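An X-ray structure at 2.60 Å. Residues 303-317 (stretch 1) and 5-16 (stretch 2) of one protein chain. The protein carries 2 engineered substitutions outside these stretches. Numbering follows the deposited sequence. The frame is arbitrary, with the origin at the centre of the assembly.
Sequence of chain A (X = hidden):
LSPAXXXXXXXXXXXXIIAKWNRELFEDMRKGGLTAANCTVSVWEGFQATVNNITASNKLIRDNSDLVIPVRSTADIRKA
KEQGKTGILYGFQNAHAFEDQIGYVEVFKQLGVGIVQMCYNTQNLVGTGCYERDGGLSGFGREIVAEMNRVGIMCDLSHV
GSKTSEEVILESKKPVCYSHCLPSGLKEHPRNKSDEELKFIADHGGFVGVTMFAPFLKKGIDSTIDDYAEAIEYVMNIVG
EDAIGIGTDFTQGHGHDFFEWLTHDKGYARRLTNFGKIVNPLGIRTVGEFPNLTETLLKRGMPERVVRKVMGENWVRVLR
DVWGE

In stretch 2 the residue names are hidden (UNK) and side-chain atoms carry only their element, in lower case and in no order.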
# COMPACT_ATOMS: atom_id res chain seq x y z
N PRO A 303 18.39 -10.86 39.79
CA PRO A 303 18.66 -9.86 40.83
C PRO A 303 17.82 -8.59 40.67
O PRO A 303 17.31 -8.31 39.59
CB PRO A 303 20.16 -9.60 40.69
CG PRO A 303 20.41 -9.89 39.23
CD PRO A 303 19.60 -11.15 39.00
N GLU A 304 17.69 -7.82 41.76
CA GLU A 304 16.89 -6.60 41.75
C GLU A 304 17.19 -5.66 40.59
O GLU A 304 16.28 -5.24 39.87
CB GLU A 304 17.08 -5.82 43.07
CG GLU A 304 15.94 -4.84 43.35
CD GLU A 304 16.25 -3.84 44.47
OE1 GLU A 304 16.91 -2.82 44.19
OE2 GLU A 304 15.83 -4.08 45.62
N ARG A 305 18.47 -5.33 40.41
CA ARG A 305 18.91 -4.41 39.36
C ARG A 305 18.42 -4.79 37.97
O ARG A 305 17.96 -3.93 37.22
CB ARG A 305 20.43 -4.31 39.37
CG ARG A 305 21.00 -3.06 38.72
CD ARG A 305 21.96 -3.45 37.62
NE ARG A 305 22.60 -4.73 37.92
CZ ARG A 305 23.17 -5.51 37.01
NH1 ARG A 305 23.18 -5.13 35.74
NH2 ARG A 305 23.69 -6.68 37.36
N VAL A 306 18.54 -6.06 37.61
CA VAL A 306 18.08 -6.51 36.31
C VAL A 306 16.57 -6.37 36.24
O VAL A 306 16.02 -5.93 35.24
CB VAL A 306 18.47 -7.99 36.04
CG1 VAL A 306 17.96 -8.42 34.66
CG2 VAL A 306 19.98 -8.16 36.11
N VAL A 307 15.89 -6.75 37.32
CA VAL A 307 14.43 -6.63 37.36
C VAL A 307 13.98 -5.20 37.05
O VAL A 307 13.09 -5.00 36.23
CB VAL A 307 13.87 -7.05 38.74
CG1 VAL A 307 12.36 -6.86 38.76
CG2 VAL A 307 14.22 -8.51 39.03
N ARG A 308 14.59 -4.21 37.70
CA ARG A 308 14.23 -2.82 37.45
C ARG A 308 14.27 -2.61 35.94
O ARG A 308 13.40 -1.96 35.36
CB ARG A 308 15.23 -1.85 38.09
CG ARG A 308 15.83 -2.27 39.41
CD ARG A 308 15.01 -1.87 40.62
NE ARG A 308 14.67 -0.45 40.61
CZ ARG A 308 14.26 0.23 41.68
NH1 ARG A 308 14.13 -0.38 42.85
NH2 ARG A 308 13.93 1.51 41.57
N LYS A 309 15.31 -3.16 35.32
CA LYS A 309 15.52 -3.05 33.88
C LYS A 309 14.32 -3.57 33.10
O LYS A 309 13.61 -2.81 32.45
CB LYS A 309 16.74 -3.85 33.44
CG LYS A 309 18.00 -3.61 34.24
CD LYS A 309 18.48 -2.19 34.09
CE LYS A 309 19.97 -2.12 34.36
NZ LYS A 309 20.72 -3.06 33.48
N VAL A 310 14.12 -4.88 33.18
CA VAL A 310 13.04 -5.54 32.46
C VAL A 310 11.67 -4.96 32.73
O VAL A 310 10.82 -4.95 31.85
CB VAL A 310 13.01 -7.05 32.78
CG1 VAL A 310 11.94 -7.73 31.95
CG2 VAL A 310 14.38 -7.66 32.48
N MSE A 311 11.43 -4.45 33.94
CA MSE A 311 10.12 -3.90 34.23
C MSE A 311 9.86 -2.51 33.66
O MSE A 311 8.70 -2.11 33.53
CB MSE A 311 9.84 -3.92 35.74
CG MSE A 311 9.71 -5.32 36.33
SE MSE A 311 8.51 -6.50 35.33
CE MSE A 311 6.83 -5.62 35.69
N GLY A 312 10.91 -1.78 33.31
CA GLY A 312 10.69 -0.45 32.77
C GLY A 312 11.89 0.41 32.44
O GLY A 312 11.92 1.05 31.39
N GLU A 313 12.88 0.45 33.32
CA GLU A 313 14.07 1.27 33.08
C GLU A 313 14.61 1.16 31.66
O GLU A 313 14.96 2.17 31.06
CB GLU A 313 15.17 0.91 34.08
CG GLU A 313 14.85 1.30 35.51
CD GLU A 313 16.05 1.18 36.43
OE1 GLU A 313 15.93 1.58 37.62
OE2 GLU A 313 17.11 0.69 35.98
N ASN A 314 14.68 -0.05 31.13
CA ASN A 314 15.19 -0.25 29.77
C ASN A 314 14.33 0.47 28.72
O ASN A 314 14.85 1.05 27.77
CB ASN A 314 15.28 -1.74 29.45
CG ASN A 314 16.53 -2.40 30.05
OD1 ASN A 314 17.26 -1.79 30.83
ND2 ASN A 314 16.76 -3.66 29.68
N TRP A 315 13.01 0.43 28.89
CA TRP A 315 12.13 1.08 27.94
C TRP A 315 12.40 2.58 27.95
O TRP A 315 12.44 3.22 26.90
CB TRP A 315 10.67 0.84 28.30
CG TRP A 315 9.99 -0.15 27.42
CD1 TRP A 315 9.28 -1.25 27.82
CD2 TRP A 315 9.95 -0.15 25.99
NE1 TRP A 315 8.80 -1.92 26.72
CE2 TRP A 315 9.19 -1.27 25.59
CE3 TRP A 315 10.47 0.70 25.00
CZ2 TRP A 315 8.95 -1.56 24.24
CZ3 TRP A 315 10.23 0.40 23.66
CH2 TRP A 315 9.47 -0.72 23.30
N VAL A 316 12.58 3.12 29.14
CA VAL A 316 12.84 4.55 29.28
C VAL A 316 14.12 4.98 28.57
O VAL A 316 14.13 6.00 27.87
CB VAL A 316 12.92 4.95 30.77
CG1 VAL A 316 13.22 6.44 30.89
CG2 VAL A 316 11.61 4.62 31.47
N ARG A 317 15.18 4.21 28.72
CA ARG A 317 16.47 4.52 28.10
C ARG A 317 16.43 4.59 26.57
O ARG A 317 17.05 5.46 25.97
CB ARG A 317 17.53 3.51 28.54
CG ARG A 317 18.87 3.67 27.85
CD ARG A 317 19.98 3.00 28.63
NE ARG A 317 20.17 3.62 29.94
CZ ARG A 317 20.55 4.88 30.13
NH1 ARG A 317 20.80 5.67 29.09
NH2 ARG A 317 20.68 5.36 31.36
N UNK A 5 7.48 -3.91 47.42
CA UNK A 5 8.11 -2.62 47.68
C UNK A 5 8.94 -2.29 46.44
O UNK A 5 9.11 -1.12 46.09
c UNK A 5 9.29 -3.22 51.35
c UNK A 5 9.03 -2.71 48.90
o UNK A 5 9.16 -2.45 52.32
c UNK A 5 8.33 -3.08 50.18
o UNK A 5 10.18 -4.10 51.29
N UNK A 6 9.45 -3.33 45.78
CA UNK A 6 10.26 -3.15 44.58
C UNK A 6 9.37 -2.62 43.45
O UNK A 6 9.63 -1.57 42.89
c UNK A 6 10.89 -4.47 44.16
c UNK A 6 12.06 -3.32 42.28
c UNK A 6 12.17 -4.39 43.34
c UNK A 6 12.43 -5.72 42.69
N UNK A 7 8.33 -3.38 43.13
CA UNK A 7 7.40 -3.00 42.08
C UNK A 7 6.93 -1.57 42.37
O UNK A 7 6.90 -0.72 41.47
c UNK A 7 5.28 -3.81 40.92
n UNK A 7 5.53 -4.41 39.70
c UNK A 7 4.11 -3.14 40.78
c UNK A 7 6.20 -3.96 42.09
c UNK A 7 4.55 -4.11 38.86
n UNK A 7 3.68 -3.35 39.50
N UNK A 8 6.59 -1.30 43.63
CA UNK A 8 6.11 0.02 44.03
C UNK A 8 7.15 1.11 43.82
O UNK A 8 6.84 2.17 43.29
c UNK A 8 5.67 -0.01 45.49
N UNK A 9 8.38 0.84 44.25
CA UNK A 9 9.47 1.80 44.11
C UNK A 9 10.12 1.65 42.74
O UNK A 9 11.33 1.85 42.59
o UNK A 9 11.24 3.79 45.68
c UNK A 9 11.57 2.66 45.27
c UNK A 9 10.51 1.56 45.21
o UNK A 9 12.74 2.39 44.89
N UNK A 10 9.33 1.31 41.73
CA UNK A 10 9.90 1.13 40.40
C UNK A 10 9.08 1.69 39.25
O UNK A 10 7.87 1.89 39.37
c UNK A 10 10.17 -0.36 40.16
o UNK A 10 10.99 -0.54 39.01
N UNK A 11 9.76 1.95 38.14
CA UNK A 11 9.14 2.46 36.94
C UNK A 11 8.69 1.25 36.13
O UNK A 11 9.52 0.52 35.60
c UNK A 11 9.46 3.68 34.77
c UNK A 11 9.58 5.41 37.25
c UNK A 11 10.13 3.24 36.07
c UNK A 11 10.66 4.45 36.84
N UNK A 12 7.38 1.02 36.07
CA UNK A 12 6.90 -0.12 35.30
C UNK A 12 6.27 0.41 34.03
O UNK A 12 5.47 1.35 34.05
c UNK A 12 4.57 -1.13 35.38
c UNK A 12 5.69 -0.40 37.51
c UNK A 12 5.89 -0.99 36.12
N UNK A 13 6.66 -0.18 32.91
CA UNK A 13 6.17 0.23 31.61
C UNK A 13 5.77 -0.98 30.79
O UNK A 13 6.38 -2.04 30.91
c UNK A 13 6.85 1.20 29.39
c UNK A 13 8.52 3.24 30.91
c UNK A 13 7.47 2.36 31.55
c UNK A 13 7.25 1.02 30.85
N UNK A 14 4.74 -0.83 29.97
CA UNK A 14 4.27 -1.92 29.13
C UNK A 14 4.34 -1.52 27.67
O UNK A 14 3.73 -0.54 27.26
c UNK A 14 2.35 -3.54 28.76
o UNK A 14 3.03 -3.96 27.79
c UNK A 14 2.83 -2.30 29.49
o UNK A 14 1.30 -4.08 29.14
N UNK A 15 5.10 -2.29 26.91
CA UNK A 15 5.29 -2.00 25.50
C UNK A 15 4.06 -2.06 24.60
O UNK A 15 4.08 -1.49 23.51
N UNK A 16 3.00 -2.73 25.04
CA UNK A 16 1.81 -2.79 24.21
C UNK A 16 0.52 -3.18 24.92
O UNK A 16 0.44 -4.21 25.60
c UNK A 16 0.48 -4.73 21.32
c UNK A 16 0.94 -3.47 21.99
c UNK A 16 2.00 -3.76 23.05
c UNK A 16 1.53 -2.51 20.97
O HOH W 1 12.03 -0.46 36.79
O HOH W 2 8.70 -3.10 30.71

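Position 5 carries three carbons, the third bearing two oxygens. It makes no contact with stretch 1. That is a glutamate carboxylate, Glu-5.

Position 6 has four carbons, forked at the second. One fork end lies 3.7 Å from Glu-304 CG and 4.1 Å from Val-307 CG1; the other lies 3.6 Å from Arg-308 NH1. This is Leu-6, packed against the first turns of the helix.

Position 7 has one carbon, then a five-membered ring of three carbons and two nitrogens. A ring carbon is 4.2 Å from Met-311 CE, which meets the ring at its edge. It is His-7. Its ring nitrogens bond elsewhere in the structure.

Position 8 has a single carbon and touches nothing on stretch 1. It is Ala-8.

Position 9 has two carbons, the second bearing two oxygens. One oxygen lies 3.6 Å from Arg-308 NH2, a long salt bridge. The short carboxylate gives Asp-9, the first residue to leave the helix.

Position 10 has one carbon and one oxygen. The oxygen sits over one face of the Arg-308 guanidinium, 4.0 Å from Arg-308 NE. It is Ser-10.

Position 11 has four carbons, forked at the first, with one arm two carbons long. The short arm reaches Val-316 CG2 at 4.0 Å. It is Ile-11.

Position 12 has one carbon carrying two others. Its CA makes a CA-H...O contact of 3.2 Å with Met-311 O. It is Val-12.

Position 13 has four carbons, forked at the first, with one arm two carbons long. The long arm ends 3.4 Å from Val-316 CG2, and the short arm lies 3.8 Å from Trp-315 CD1. It is Ile-13.

Position 14 has two carbons, the second bearing two oxygens. Its CB points away from the helix. It is Asp-14. One oxygen accepts a hydrogen bond from the backbone N of position 16.

Position 15 has no side chain. Its N is 3.7 Å from Trp-315 NE1. An ideal CB would sit tightly, 3.1 Å from Trp-315 CZ2. It is Gly-15.

Position 16 has four carbons, forked at the second. It does not touch stretch 1. It is Leu-16.

The contact centres on backbone. Ile-13 N donates to Met-311 O at 2.9 Å, within the wider, pi-type turn at 309-313. Gly-312 permits this approach: its CA is 3.2 Å from Ile-11 O, where a CB would clash. Water 1 donates to both Ile-11 O (2.9 Å) and Arg-308 O (2.5 Å). Apolar packing flanks this centre: Leu-6 meets Val-307 toward the start of the helix, and the side chains of Ile-11 and Ile-13 meet Val-316, and Ile-13 also Trp-315, further along it.

Stretch 2 (5-16) ELHADSIVIDGL
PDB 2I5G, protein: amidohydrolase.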